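Local coordinates for protein sulfatase (Bacteroides fragilis CAG:558, PDB 6USS) that probably hydrolyses sulfate esters of aryl compounds at a calcium-containing active site, as an arylsulfatase of the sulfatase family, at residues P34-F39 / E389-K394; V63-N68 / Q274-K279; N130-C135 / F168-T173; S422-F427 / C442-G447. The protein carries 1 engineered substitution. One frame throughout, in Å; residues are numbered along the deposited sequence.

Contact 1: residues P34-F39 / E389-K394; sequences PNIILF and EMAQVK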
loop_
_atom_site.group_PDB
_atom_site.type_symbol
_atom_site.label_atom_id
_atom_site.label_comp_id
_atom_site.label_asym_id
_atom_site.label_seq_id
_atom_site.Cartn_x
_atom_site.Cartn_y
_atom_site.Cartn_z
ATOM N N PRO A 34 -3.181 8.099 -20.382
ATOM C CA PRO A 34 -3.046 9.372 -19.672
ATOM C C PRO A 34 -2.909 9.186 -18.173
ATOM O O PRO A 34 -3.344 8.184 -17.599
ATOM C CB PRO A 34 -4.355 10.091 -20.009
ATOM C CG PRO A 34 -5.356 8.952 -20.101
ATOM C CD PRO A 34 -4.587 7.792 -20.712
ATOM N N ASN A 35 -2.293 10.177 -17.540
ATOM C CA ASN A 35 -2.479 10.348 -16.110
ATOM C C ASN A 35 -3.868 10.913 -15.847
ATOM O O ASN A 35 -4.450 11.602 -16.684
ATOM C CB ASN A 35 -1.428 11.283 -15.522
ATOM C CG ASN A 35 -0.047 10.965 -16.010
ATOM O OD1 ASN A 35 0.532 9.938 -15.667
ATOM N ND2 ASN A 35 0.493 11.843 -16.822
ATOM N N ILE A 36 -4.384 10.619 -14.663
ATOM C CA ILE A 36 -5.695 11.048 -14.227
ATOM C C ILE A 36 -5.555 11.682 -12.850
ATOM O O ILE A 36 -5.007 11.065 -11.928
ATOM C CB ILE A 36 -6.658 9.853 -14.178
ATOM C CG1 ILE A 36 -6.700 9.169 -15.553
ATOM C CG2 ILE A 36 -8.015 10.285 -13.647
ATOM C CD1 ILE A 36 -7.592 7.933 -15.639
ATOM N N ILE A 37 -6.048 12.908 -12.712
ATOM C CA ILE A 37 -6.225 13.537 -11.412
ATOM C C ILE A 37 -7.717 13.700 -11.159
ATOM O O ILE A 37 -8.417 14.377 -11.929
ATOM C CB ILE A 37 -5.526 14.895 -11.320
ATOM C CG1 ILE A 37 -4.021 14.763 -11.521
ATOM C CG2 ILE A 37 -5.823 15.524 -9.961
ATOM C CD1 ILE A 37 -3.336 16.131 -11.597
ATOM N N LEU A 38 -8.194 13.086 -10.074
ATOM C CA LEU A 38 -9.532 13.304 -9.529
ATOM C C LEU A 38 -9.393 14.265 -8.358
ATOM O O LEU A 38 -8.857 13.893 -7.306
ATOM C CB LEU A 38 -10.156 11.984 -9.075
ATOM C CG LEU A 38 -11.510 12.073 -8.379
ATOM C CD1 LEU A 38 -12.510 12.791 -9.280
ATOM C CD2 LEU A 38 -12.006 10.665 -8.043
ATOM N N PHE A 39 -9.841 15.506 -8.547
ATOM C CA PHE A 39 -9.739 16.559 -7.531
ATOM C C PHE A 39 -11.127 16.656 -6.905
ATOM O O PHE A 39 -12.087 17.092 -7.556
ATOM C CB PHE A 39 -9.263 17.864 -8.173
ATOM C CG PHE A 39 -8.981 19.004 -7.212
ATOM C CD1 PHE A 39 -10.003 19.820 -6.751
ATOM C CD2 PHE A 39 -7.681 19.313 -6.837
ATOM C CE1 PHE A 39 -9.733 20.903 -5.903
ATOM C CE2 PHE A 39 -7.404 20.394 -5.987
ATOM C CZ PHE A 39 -8.428 21.182 -5.519
ATOM N N GLU A 389 -12.235 3.422 -17.932
ATOM C CA GLU A 389 -12.237 3.557 -19.385
ATOM C C GLU A 389 -11.248 4.623 -19.838
ATOM O O GLU A 389 -10.580 4.464 -20.867
ATOM C CB GLU A 389 -13.645 3.887 -19.880
ATOM C CG GLU A 389 -13.738 4.203 -21.373
ATOM C CD GLU A 389 -15.185 4.228 -21.883
ATOM O OE1 GLU A 389 -16.121 3.972 -21.075
ATOM O OE2 GLU A 389 -15.385 4.484 -23.097
ATOM N N MET A 390 -11.142 5.718 -19.083
ATOM C CA MET A 390 -10.138 6.721 -19.401
ATOM C C MET A 390 -8.754 6.111 -19.345
ATOM O O MET A 390 -7.869 6.471 -20.135
ATOM C CB MET A 390 -10.232 7.897 -18.429
ATOM C CG MET A 390 -11.357 8.856 -18.680
ATOM S SD MET A 390 -11.628 9.801 -17.172
ATOM C CE MET A 390 -12.731 11.091 -17.702
ATOM N N ALA A 391 -8.545 5.195 -18.400
ATOM C CA ALA A 391 -7.262 4.526 -18.223
ATOM C C ALA A 391 -7.067 3.366 -19.192
ATOM O O ALA A 391 -6.034 2.685 -19.133
ATOM C CB ALA A 391 -7.129 4.047 -16.779
ATOM N N GLN A 392 -8.026 3.146 -20.093
ATOM C CA GLN A 392 -7.937 2.096 -21.103
ATOM C C GLN A 392 -7.804 0.727 -20.455
ATOM O O GLN A 392 -7.111 -0.154 -20.964
ATOM C CB GLN A 392 -6.786 2.362 -22.076
ATOM C CG GLN A 392 -6.821 3.739 -22.696
ATOM C CD GLN A 392 -5.584 4.008 -23.523
ATOM O OE1 GLN A 392 -4.879 3.079 -23.931
ATOM N NE2 GLN A 392 -5.295 5.281 -23.757
ATOM N N VAL A 393 -8.434 0.568 -19.298
ATOM C CA VAL A 393 -8.623 -0.747 -18.703
ATOM C C VAL A 393 -9.783 -1.405 -19.443
ATOM O O VAL A 393 -10.934 -1.362 -18.988
ATOM C CB VAL A 393 -8.875 -0.643 -17.187
ATOM C CG1 VAL A 393 -8.889 -2.028 -16.532
ATOM C CG2 VAL A 393 -7.797 0.226 -16.552
ATOM N N LYS A 394 -9.490 -2.004 -20.601
ATOM C CA LYS A 394 -10.565 -2.442 -21.488
ATOM C C LYS A 394 -11.318 -3.648 -20.948
ATOM O O LYS A 394 -12.438 -3.902 -21.391
ATOM C CB LYS A 394 -10.023 -2.702 -22.916
ATOM C CG LYS A 394 -9.539 -1.394 -23.579
ATOM C CD LYS A 394 -8.554 -1.564 -24.736
ATOM C CE LYS A 394 -8.536 -0.325 -25.671
ATOM N NZ LYS A 394 -9.332 0.881 -25.208
#
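The flat carboxamide of Gln392 comes up to the puckered pyrrolidine ring of Pro34: Pro34 CD approaches the amide nitrogen Gln392 NE2 at 4.0 Å, the two side chains crossing obliquely. Pro34 CG and CD also lie near the carbonyl of the helix end, CG 3.5 Å from Met390 O and CD 3.6 Å from that oxygen. Elsewhere the ring touches Ile316 and Asn314, and the Gln392 side chain rests on Arg33. The amide gets this near because Gln392 is extended beyond CG, which carries its end closer to the strand than its CB bond alone would.

This is a strand-helix contact of the alkaline phosphatase-like sulfatase core: strand 35-41 runs between parallel strands 253-258 and 315-321, and the C-terminal end of helix 383-390 lies on one of its faces. On the other face Ile37 and Phe39 meet helix 283-308. A Schellman motif ends helix 383-390, with Gln392 at positive phi (60°) and its N bonded to Glu389 O at 3.0 Å.

The second half of the contact is aliphatic. Ile36 points toward the helix end, with CD1 3.8 Å from Met390 CB and 4.1 Å from Ala391 CB; CG1 is anti to the carbonyl carbon (chi1 -56°) and CD1 continues in an extended line. Met390 starts toward the strand, but its thioether leads away and touches Ile316 and Ile318 of strand 315-321. Tyr158 hydrogen-bonds Pro34 O through its OH, and the Ala391 side chain touches the same residue.

Contact 2: residues V63-N68 / Q274-K279; sequences VYETPN and QKYIDK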
loop_
_atom_site.group_PDB
_atom_site.type_symbol
_atom_site.label_atom_id
_atom_site.label_comp_id
_atom_site.label_asym_id
_atom_site.label_seq_id
_atom_site.Cartn_x
_atom_site.Cartn_y
_atom_site.Cartn_z
ATOM N N VAL A 63 -19.361 36.885 -5.535
ATOM C CA VAL A 63 -18.521 37.114 -4.354
ATOM C C VAL A 63 -17.349 36.127 -4.230
ATOM O O VAL A 63 -16.273 36.510 -3.760
ATOM C CB VAL A 63 -19.365 37.137 -3.054
ATOM C CG1 VAL A 63 -20.534 38.072 -3.199
ATOM C CG2 VAL A 63 -19.840 35.742 -2.623
ATOM N N TYR A 64 -17.512 34.872 -4.641
ATOM C CA TYR A 64 -16.427 33.910 -4.479
ATOM C C TYR A 64 -15.375 34.098 -5.568
ATOM O O TYR A 64 -15.610 34.736 -6.595
ATOM C CB TYR A 64 -16.960 32.474 -4.507
ATOM C CG TYR A 64 -17.943 32.180 -3.389
ATOM C CD1 TYR A 64 -17.663 32.558 -2.077
ATOM C CD2 TYR A 64 -19.144 31.523 -3.643
ATOM C CE1 TYR A 64 -18.556 32.306 -1.048
ATOM C CE2 TYR A 64 -20.046 31.255 -2.616
ATOM C CZ TYR A 64 -19.748 31.655 -1.313
ATOM O OH TYR A 64 -20.637 31.402 -0.278
ATOM N N GLU A 65 -14.193 33.543 -5.329
ATOM C CA GLU A 65 -13.087 33.655 -6.281
ATOM C C GLU A 65 -12.462 32.280 -6.508
ATOM O O GLU A 65 -11.639 31.814 -5.711
ATOM C CB GLU A 65 -12.066 34.670 -5.797
ATOM C CG GLU A 65 -12.621 36.078 -5.740
ATOM C CD GLU A 65 -11.643 37.060 -5.134
ATOM O OE1 GLU A 65 -10.434 36.738 -5.063
ATOM O OE2 GLU A 65 -12.078 38.152 -4.711
ATOM N N THR A 66 -12.856 31.628 -7.599
ATOM C CA THR A 66 -12.240 30.382 -8.042
ATOM C C THR A 66 -11.705 30.592 -9.457
ATOM O O THR A 66 -12.223 30.017 -10.428
ATOM C CB THR A 66 -13.225 29.214 -7.980
ATOM O OG1 THR A 66 -14.397 29.498 -8.767
ATOM C CG2 THR A 66 -13.634 28.952 -6.537
ATOM N N PRO A 67 -10.673 31.424 -9.613
ATOM C CA PRO A 67 -10.177 31.701 -10.971
ATOM C C PRO A 67 -9.583 30.477 -11.638
ATOM O O PRO A 67 -9.603 30.395 -12.875
ATOM C CB PRO A 67 -9.115 32.783 -10.745
ATOM C CG PRO A 67 -8.598 32.480 -9.344
ATOM C CD PRO A 67 -9.829 32.045 -8.575
ATOM N N ASN A 68 -9.043 29.525 -10.858
ATOM C CA ASN A 68 -8.427 28.345 -11.464
ATOM C C ASN A 68 -9.484 27.347 -11.950
ATOM O O ASN A 68 -9.266 26.652 -12.950
ATOM C CB ASN A 68 -7.472 27.682 -10.477
ATOM C CG ASN A 68 -6.253 28.539 -10.162
ATOM O OD1 ASN A 68 -5.398 28.775 -11.016
ATOM N ND2 ASN A 68 -6.154 28.980 -8.913
ATOM N N GLN A 274 -9.177 38.631 5.185
ATOM C CA GLN A 274 -9.431 40.067 5.259
ATOM C C GLN A 274 -9.907 40.631 3.928
ATOM O O GLN A 274 -10.692 41.589 3.904
ATOM C CB GLN A 274 -8.175 40.811 5.732
ATOM C CG GLN A 274 -8.418 42.277 6.088
ATOM C CD GLN A 274 -9.514 42.441 7.134
ATOM O OE1 GLN A 274 -9.502 41.786 8.179
ATOM N NE2 GLN A 274 -10.472 43.311 6.850
ATOM N N LYS A 275 -9.460 40.053 2.813
ATOM C CA LYS A 275 -9.925 40.538 1.519
ATOM C C LYS A 275 -11.449 40.469 1.419
ATOM O O LYS A 275 -12.094 41.416 0.947
ATOM C CB LYS A 275 -9.262 39.746 0.389
ATOM C CG LYS A 275 -9.795 40.129 -1.003
ATOM C CD LYS A 275 -9.137 39.315 -2.118
ATOM C CE LYS A 275 -9.332 37.820 -1.929
ATOM N NZ LYS A 275 -8.795 37.072 -3.115
ATOM N N TYR A 276 -12.050 39.369 1.883
ATOM C CA TYR A 276 -13.501 39.246 1.784
ATOM C C TYR A 276 -14.209 40.142 2.791
ATOM O O TYR A 276 -15.296 40.662 2.503
ATOM C CB TYR A 276 -13.919 37.782 1.954
ATOM C CG TYR A 276 -13.457 36.943 0.796
ATOM C CD1 TYR A 276 -14.098 37.032 -0.433
ATOM C CD2 TYR A 276 -12.357 36.092 0.911
ATOM C CE1 TYR A 276 -13.679 36.285 -1.511
ATOM C CE2 TYR A 276 -11.919 35.328 -0.183
ATOM C CZ TYR A 276 -12.589 35.439 -1.392
ATOM O OH TYR A 276 -12.201 34.714 -2.497
ATOM N N ILE A 277 -13.615 40.331 3.968
ATOM C CA ILE A 277 -14.153 41.298 4.915
ATOM C C ILE A 277 -14.178 42.680 4.278
ATOM O O ILE A 277 -15.105 43.468 4.503
ATOM C CB ILE A 277 -13.336 41.288 6.226
ATOM C CG1 ILE A 277 -13.456 39.941 6.945
ATOM C CG2 ILE A 277 -13.813 42.374 7.160
ATOM C CD1 ILE A 277 -14.789 39.745 7.663
ATOM N N ASP A 278 -13.173 42.982 3.444
ATOM C CA ASP A 278 -13.138 44.260 2.746
ATOM C C ASP A 278 -14.138 44.307 1.595
ATOM O O ASP A 278 -14.619 45.385 1.242
ATOM C CB ASP A 278 -11.727 44.537 2.234
ATOM C CG ASP A 278 -10.724 44.750 3.364
ATOM O OD1 ASP A 278 -11.108 45.309 4.420
ATOM O OD2 ASP A 278 -9.550 44.352 3.197
ATOM N N LYS A 279 -14.454 43.156 0.992
ATOM C CA LYS A 279 -15.505 43.087 -0.018
ATOM C C LYS A 279 -16.884 43.348 0.573
ATOM O O LYS A 279 -17.836 43.605 -0.175
ATOM C CB LYS A 279 -15.512 41.707 -0.682
ATOM C CG LYS A 279 -14.904 41.613 -2.071
ATOM C CD LYS A 279 -14.907 40.148 -2.515
ATOM C CE LYS A 279 -14.515 39.990 -3.957
ATOM N NZ LYS A 279 -14.744 38.587 -4.409
HETATM O O HOH W 1 -13.899 32.569 -2.683
#
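A salt-bridge network centred on Glu65 pins the turn after helix 59-63 to one side of helix 273-279, whose Lys275 and Lys279, one helical turn apart, share the carboxylate. Glu65 and each lysine meet tip to tip. Lys275 NZ is 2.6 Å from Glu65 OE1, on the syn side but 32° out of the carboxylate plane, while Lys279 NZ approaches the anti lone pair of Glu65 OE2 at 2.7 Å. Lys275 bends at chi3 (58°) to bring CE round; Lys279 runs straight beyond CG. Lys279 NZ also bonds Val63 O at 2.7 Å, above the carbonyl plane, so one ammonium ties the last residue of helix 59-63 to the glutamate. Tyr276 slides past Glu65 in the opposite direction, ring and carboxylate planes 50° apart, its OH 3.3 Å from Glu65 CB. Water 1 accepts from Glu65 N (2.8 Å) and donates to Tyr276 OH (2.7 Å). Two ammonium groups so close to the carboxylate would be expected to keep it ionised. Behind the network stands helix 283-308: its Glu293 salt-bridges Lys275 and hydrogen-bonds Tyr276 OH, its Ala289 meets the Tyr276 side chain, and Thr66, leading into helix 67-74, packs on its Ile292.

Contact 3: residues N130-C135 / F168-T173; sequences NVNGVC and FGAVNT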
loop_
_atom_site.group_PDB
_atom_site.type_symbol
_atom_site.label_atom_id
_atom_site.label_comp_id
_atom_site.label_asym_id
_atom_site.label_seq_id
_atom_site.Cartn_x
_atom_site.Cartn_y
_atom_site.Cartn_z
ATOM N N ASN A 130 -24.425 -0.281 6.870
ATOM C CA ASN A 130 -23.033 -0.741 6.922
ATOM C C ASN A 130 -22.128 0.320 7.553
ATOM O O ASN A 130 -21.280 0.931 6.899
ATOM C CB ASN A 130 -22.551 -1.123 5.529
ATOM C CG ASN A 130 -22.969 -2.525 5.141
ATOM O OD1 ASN A 130 -23.073 -3.399 5.992
ATOM N ND2 ASN A 130 -23.206 -2.749 3.853
ATOM N N VAL A 131 -22.285 0.482 8.871
ATOM C CA VAL A 131 -21.606 1.509 9.661
ATOM C C VAL A 131 -20.097 1.428 9.493
ATOM O O VAL A 131 -19.385 2.386 9.804
ATOM C CB VAL A 131 -21.957 1.389 11.156
ATOM C CG1 VAL A 131 -23.422 1.698 11.391
ATOM C CG2 VAL A 131 -21.596 -0.009 11.670
ATOM N N ASN A 132 -19.592 0.283 9.031
ATOM C CA ASN A 132 -18.154 0.098 8.949
ATOM C C ASN A 132 -17.588 0.405 7.575
ATOM O O ASN A 132 -16.357 0.383 7.419
ATOM C CB ASN A 132 -17.772 -1.329 9.343
ATOM C CG ASN A 132 -17.751 -1.538 10.849
ATOM O OD1 ASN A 132 -17.848 -0.584 11.638
ATOM N ND2 ASN A 132 -17.644 -2.799 11.258
ATOM N N GLY A 133 -18.438 0.677 6.575
ATOM C CA GLY A 133 -17.944 1.226 5.323
ATOM C C GLY A 133 -17.706 0.186 4.252
ATOM O O GLY A 133 -18.482 -0.762 4.116
ATOM N N VAL A 134 -16.641 0.334 3.476
ATOM C CA VAL A 134 -16.317 -0.657 2.462
ATOM C C VAL A 134 -14.898 -1.158 2.701
ATOM O O VAL A 134 -14.074 -0.494 3.334
ATOM C CB VAL A 134 -16.458 -0.094 1.035
ATOM C CG1 VAL A 134 -17.845 0.529 0.848
ATOM C CG2 VAL A 134 -15.329 0.914 0.747
ATOM N N CYS A 135 -14.620 -2.347 2.177
ATOM C CA CYS A 135 -13.276 -2.903 2.145
ATOM C C CYS A 135 -13.232 -3.904 0.995
ATOM O O CYS A 135 -14.242 -4.159 0.327
ATOM C CB CYS A 135 -12.915 -3.537 3.487
ATOM S SG CYS A 135 -13.996 -4.933 3.931
ATOM N N PHE A 168 -13.311 5.909 3.848
ATOM C CA PHE A 168 -13.851 4.734 3.162
ATOM C C PHE A 168 -14.290 3.631 4.111
ATOM O O PHE A 168 -15.159 2.828 3.750
ATOM C CB PHE A 168 -12.818 4.112 2.213
ATOM C CG PHE A 168 -12.430 4.985 1.047
ATOM C CD1 PHE A 168 -13.394 5.528 0.200
ATOM C CD2 PHE A 168 -11.082 5.251 0.788
ATOM C CE1 PHE A 168 -13.023 6.334 -0.882
ATOM C CE2 PHE A 168 -10.703 6.053 -0.299
ATOM C CZ PHE A 168 -11.670 6.598 -1.130
ATOM N N GLY A 169 -13.671 3.540 5.290
ATOM C CA GLY A 169 -13.998 2.501 6.245
ATOM C C GLY A 169 -13.924 3.046 7.656
ATOM O O GLY A 169 -13.230 4.029 7.932
ATOM N N ALA A 170 -14.671 2.407 8.548
ATOM C CA ALA A 170 -14.675 2.867 9.924
ATOM C C ALA A 170 -13.301 2.647 10.538
ATOM O O ALA A 170 -12.497 1.858 10.041
ATOM C CB ALA A 170 -15.753 2.144 10.736
ATOM N N VAL A 171 -13.028 3.369 11.627
ATOM C CA VAL A 171 -11.756 3.196 12.319
ATOM C C VAL A 171 -11.615 1.744 12.775
ATOM O O VAL A 171 -12.596 1.100 13.178
ATOM C CB VAL A 171 -11.646 4.189 13.492
ATOM C CG1 VAL A 171 -12.466 3.723 14.706
ATOM C CG2 VAL A 171 -10.181 4.413 13.856
ATOM N N ASN A 172 -10.391 1.207 12.660
ATOM C CA ASN A 172 -10.084 -0.192 13.012
ATOM C C ASN A 172 -10.896 -1.212 12.208
ATOM O O ASN A 172 -11.213 -2.296 12.713
ATOM C CB ASN A 172 -10.273 -0.466 14.506
ATOM C CG ASN A 172 -9.321 0.328 15.356
ATOM O OD1 ASN A 172 -8.136 0.437 15.037
ATOM N ND2 ASN A 172 -9.827 0.894 16.447
ATOM N N THR A 173 -11.237 -0.884 10.955
ATOM C CA THR A 173 -11.662 -1.866 9.965
ATOM C C THR A 173 -10.776 -1.732 8.719
ATOM O O THR A 173 -10.165 -0.680 8.508
ATOM C CB THR A 173 -13.152 -1.706 9.603
ATOM O OG1 THR A 173 -13.380 -0.465 8.912
ATOM C CG2 THR A 173 -14.007 -1.757 10.869
HETATM O O HOH W 2 -13.676 -1.429 6.140
#
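Two backbone hydrogen bonds flank the close pair Gly133 and Gly169, whose CA atoms are 4.2 Å apart in a single beta bridge. Val134 N gives to Phe168 O at 2.9 Å, nearly along the C=O axis, whereas Ala170 N reaches Asn132 O, also at 2.9 Å, from well above the carbonyl plane (54°). Weaker CA-H...O contacts fill in, Gly169 CA to Asn132 O at 3.4 Å and Gly133 CA to Phe168 O. Gly133, at positive phi, has no room for a CB, which would fall on Phe168 O and Gly169 CA.

Within the type II turn from Ala170 to Thr173, Thr173 N and OG1 both give to Ala170 O from the same face of that carbonyl. OG1 sits between the backbone N and the carbonyl carbon (chi1 67°) and is 2.7 Å from Ala170 O. Separately, water 2 bridges the segments, donating to both Thr173 OG1 and Val134 O.

Side-chain packing centres on Asn132. Thr173 CG2 lies 3.8 Å from Asn132 CG, and Ala170 CB is 3.6 Å from Asn132 OD1, an oxygen that accepts from Gly114 N. Val134 and Phe168 both touch Ile96 of helix 88-97. The contact thus attaches the loop after strand 159-164 to strand 133-135, which pairs on with 143-145. Every touching residue is buried, and the two backbone bonds satisfy main-chain N-H and C=O groups there, while the water joins Val134 O to Thr173 OG1.

Contact 4: residues S422-F427 / C442-G447; sequences SLYWNF and CTVRKG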
loop_
_atom_site.group_PDB
_atom_site.type_symbol
_atom_site.label_atom_id
_atom_site.label_comp_id
_atom_site.label_asym_id
_atom_site.label_seq_id
_atom_site.Cartn_x
_atom_site.Cartn_y
_atom_site.Cartn_z
ATOM N N SER A 422 -32.930 6.032 -14.980
ATOM C CA SER A 422 -33.322 6.412 -13.629
ATOM C C SER A 422 -32.086 6.613 -12.745
ATOM O O SER A 422 -31.147 5.813 -12.776
ATOM C CB SER A 422 -34.225 5.337 -13.011
ATOM O OG SER A 422 -35.574 5.425 -13.423
ATOM N N LEU A 423 -32.092 7.672 -11.937
ATOM C CA LEU A 423 -31.099 7.851 -10.878
ATOM C C LEU A 423 -31.750 7.579 -9.521
ATOM O O LEU A 423 -32.920 7.920 -9.310
ATOM C CB LEU A 423 -30.505 9.261 -10.898
ATOM C CG LEU A 423 -29.811 9.737 -12.162
ATOM C CD1 LEU A 423 -29.179 11.086 -11.866
ATOM C CD2 LEU A 423 -28.767 8.732 -12.649
ATOM N N TYR A 424 -30.997 6.988 -8.588
ATOM C CA TYR A 424 -31.572 6.606 -7.304
ATOM C C TYR A 424 -30.743 7.058 -6.104
ATOM O O TYR A 424 -29.515 6.940 -6.093
ATOM C CB TYR A 424 -31.747 5.107 -7.224
ATOM C CG TYR A 424 -32.514 4.493 -8.354
ATOM C CD1 TYR A 424 -31.848 3.914 -9.424
ATOM C CD2 TYR A 424 -33.903 4.444 -8.331
ATOM C CE1 TYR A 424 -32.531 3.331 -10.447
ATOM C CE2 TYR A 424 -34.607 3.854 -9.359
ATOM C CZ TYR A 424 -33.910 3.291 -10.415
ATOM O OH TYR A 424 -34.595 2.696 -11.452
ATOM N N TRP A 425 -31.436 7.531 -5.069
ATOM C CA TRP A 425 -30.843 7.760 -3.758
ATOM C C TRP A 425 -31.656 7.032 -2.690
ATOM O O TRP A 425 -32.884 6.917 -2.785
ATOM C CB TRP A 425 -30.786 9.235 -3.389
ATOM C CG TRP A 425 -30.059 10.129 -4.322
ATOM C CD1 TRP A 425 -28.847 10.725 -4.107
ATOM C CD2 TRP A 425 -30.518 10.599 -5.596
ATOM N NE1 TRP A 425 -28.518 11.523 -5.168
ATOM C CE2 TRP A 425 -29.525 11.465 -6.100
ATOM C CE3 TRP A 425 -31.674 10.376 -6.359
ATOM C CZ2 TRP A 425 -29.643 12.096 -7.343
ATOM C CZ3 TRP A 425 -31.790 11.003 -7.592
ATOM C CH2 TRP A 425 -30.781 11.851 -8.071
ATOM N N ASN A 426 -30.960 6.559 -1.658
ATOM C CA ASN A 426 -31.619 5.983 -0.494
ATOM C C ASN A 426 -30.916 6.463 0.763
ATOM O O ASN A 426 -29.715 6.228 0.924
ATOM C CB ASN A 426 -31.627 4.453 -0.529
ATOM C CG ASN A 426 -32.579 3.882 0.492
ATOM O OD1 ASN A 426 -33.576 4.515 0.823
ATOM N ND2 ASN A 426 -32.273 2.714 1.016
ATOM N N PHE A 427 -31.670 7.111 1.655
ATOM C CA PHE A 427 -31.169 7.567 2.953
ATOM C C PHE A 427 -32.122 7.079 4.035
ATOM O O PHE A 427 -32.927 7.857 4.575
ATOM C CB PHE A 427 -31.025 9.094 2.995
ATOM C CG PHE A 427 -30.241 9.601 4.181
ATOM C CD1 PHE A 427 -28.848 9.617 4.155
ATOM C CD2 PHE A 427 -30.901 10.077 5.325
ATOM C CE1 PHE A 427 -28.110 10.091 5.260
ATOM C CE2 PHE A 427 -30.180 10.555 6.436
ATOM C CZ PHE A 427 -28.789 10.555 6.407
ATOM N N CYS A 442 -36.075 8.063 0.193
ATOM C CA CYS A 442 -35.468 7.606 -1.040
ATOM C C CYS A 442 -35.985 8.476 -2.172
ATOM O O CYS A 442 -37.076 9.045 -2.096
ATOM C CB CYS A 442 -35.766 6.121 -1.325
ATOM S SG CYS A 442 -37.452 5.701 -0.930
ATOM N N THR A 443 -35.204 8.553 -3.236
ATOM C CA THR A 443 -35.457 9.464 -4.334
ATOM C C THR A 443 -35.169 8.754 -5.642
ATOM O O THR A 443 -34.171 8.025 -5.751
ATOM C CB THR A 443 -34.561 10.699 -4.216
ATOM O OG1 THR A 443 -34.804 11.331 -2.960
ATOM C CG2 THR A 443 -34.865 11.679 -5.324
ATOM N N VAL A 444 -36.031 8.969 -6.636
ATOM C CA VAL A 444 -35.700 8.642 -8.020
ATOM C C VAL A 444 -35.811 9.897 -8.886
ATOM O O VAL A 444 -36.746 10.695 -8.740
ATOM C CB VAL A 444 -36.594 7.515 -8.576
ATOM C CG1 VAL A 444 -38.093 7.908 -8.497
ATOM C CG2 VAL A 444 -36.180 7.186 -10.008
ATOM N N ARG A 445 -34.834 10.069 -9.777
ATOM C CA ARG A 445 -34.863 11.067 -10.834
ATOM C C ARG A 445 -34.901 10.348 -12.172
ATOM O O ARG A 445 -34.167 9.376 -12.374
ATOM C CB ARG A 445 -33.635 11.974 -10.772
ATOM C CG ARG A 445 -33.493 12.901 -11.947
ATOM C CD ARG A 445 -34.580 13.962 -11.954
ATOM N NE ARG A 445 -34.414 14.861 -13.089
ATOM C CZ ARG A 445 -33.448 15.776 -13.206
ATOM N NH1 ARG A 445 -32.542 15.954 -12.249
ATOM N NH2 ARG A 445 -33.384 16.520 -14.302
ATOM N N LYS A 446 -35.759 10.811 -13.080
ATOM C CA LYS A 446 -35.887 10.157 -14.382
ATOM C C LYS A 446 -36.457 11.180 -15.344
ATOM O O LYS A 446 -37.593 11.621 -15.170
ATOM C CB LYS A 446 -36.779 8.925 -14.294
ATOM C CG LYS A 446 -37.015 8.200 -15.621
ATOM C CD LYS A 446 -38.354 7.455 -15.593
ATOM C CE LYS A 446 -38.265 6.026 -16.149
ATOM N NZ LYS A 446 -37.269 5.861 -17.246
ATOM N N GLY A 447 -35.685 11.538 -16.362
ATOM C CA GLY A 447 -36.128 12.605 -17.250
ATOM C C GLY A 447 -36.231 13.911 -16.480
ATOM O O GLY A 447 -35.335 14.289 -15.718
#
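Trp425 and Arg445 lie side by side and point the same way. Indole and guanidinium planes are 10° apart but do not stack: the touch is Arg445 CB at the ring edge, 3.8 Å from Trp425 CZ3. Thr443 CB and CG2 each come within 3.6 Å of Trp425 CE3. Arg445 CG is anti to the backbone N (chi1 172°); beyond the bend at chi2 the guanidinium leads away, NE giving to Gly447 O at 2.8 Å and NH2 bonding Gln81. Trp425 NE1 is held by Ala84 O. The other sheet face carries Tyr424 and Val444, also side by side, with Val444 CG2 3.7 Å from Tyr424 CE2. The backbones of strands 422-427 and 441-446 run antiparallel, the first two of the four-stranded sheet near the C terminus. Leu423 with Arg445 and Trp425 with Thr443 are hydrogen-bonded pairs, Leu423 N reaching Arg445 O at 2.7 Å. The chemistry divides by face: one holds Trp425 and Arg445 against strands 77-83 and 378-379 of the large sheet; on the other, which meets helix 480-496, Ser422 and Tyr424 make hydroxyl bonds to Asp489, the Tyr424 ring stacks on Tyr493, and Cys442 and Lys446 also touch the helix.

From the N terminus, contact 1 opens first at 34-39 and closes last of the three in the catalytic core, at 389-394, tying the start of a central strand to the end of helix 383-390. Within that long loop contact 2 joins 63-68 to 274-279 at the periphery, and within the loop that contact 2 closes lies contact 3, a short closure of 130-135 on 168-173 on the opposite side of the chain's centre, the two centres about 38 Å apart. None of the loops cross. Contact 4 follows in series and forms a hairpin-like pairing, 422-427 with 442-447, in the C-terminal antiparallel sheet. No two contacts touch; contact 1 comes to about 8 Å, nearest atoms, of both contact 2 and contact 3.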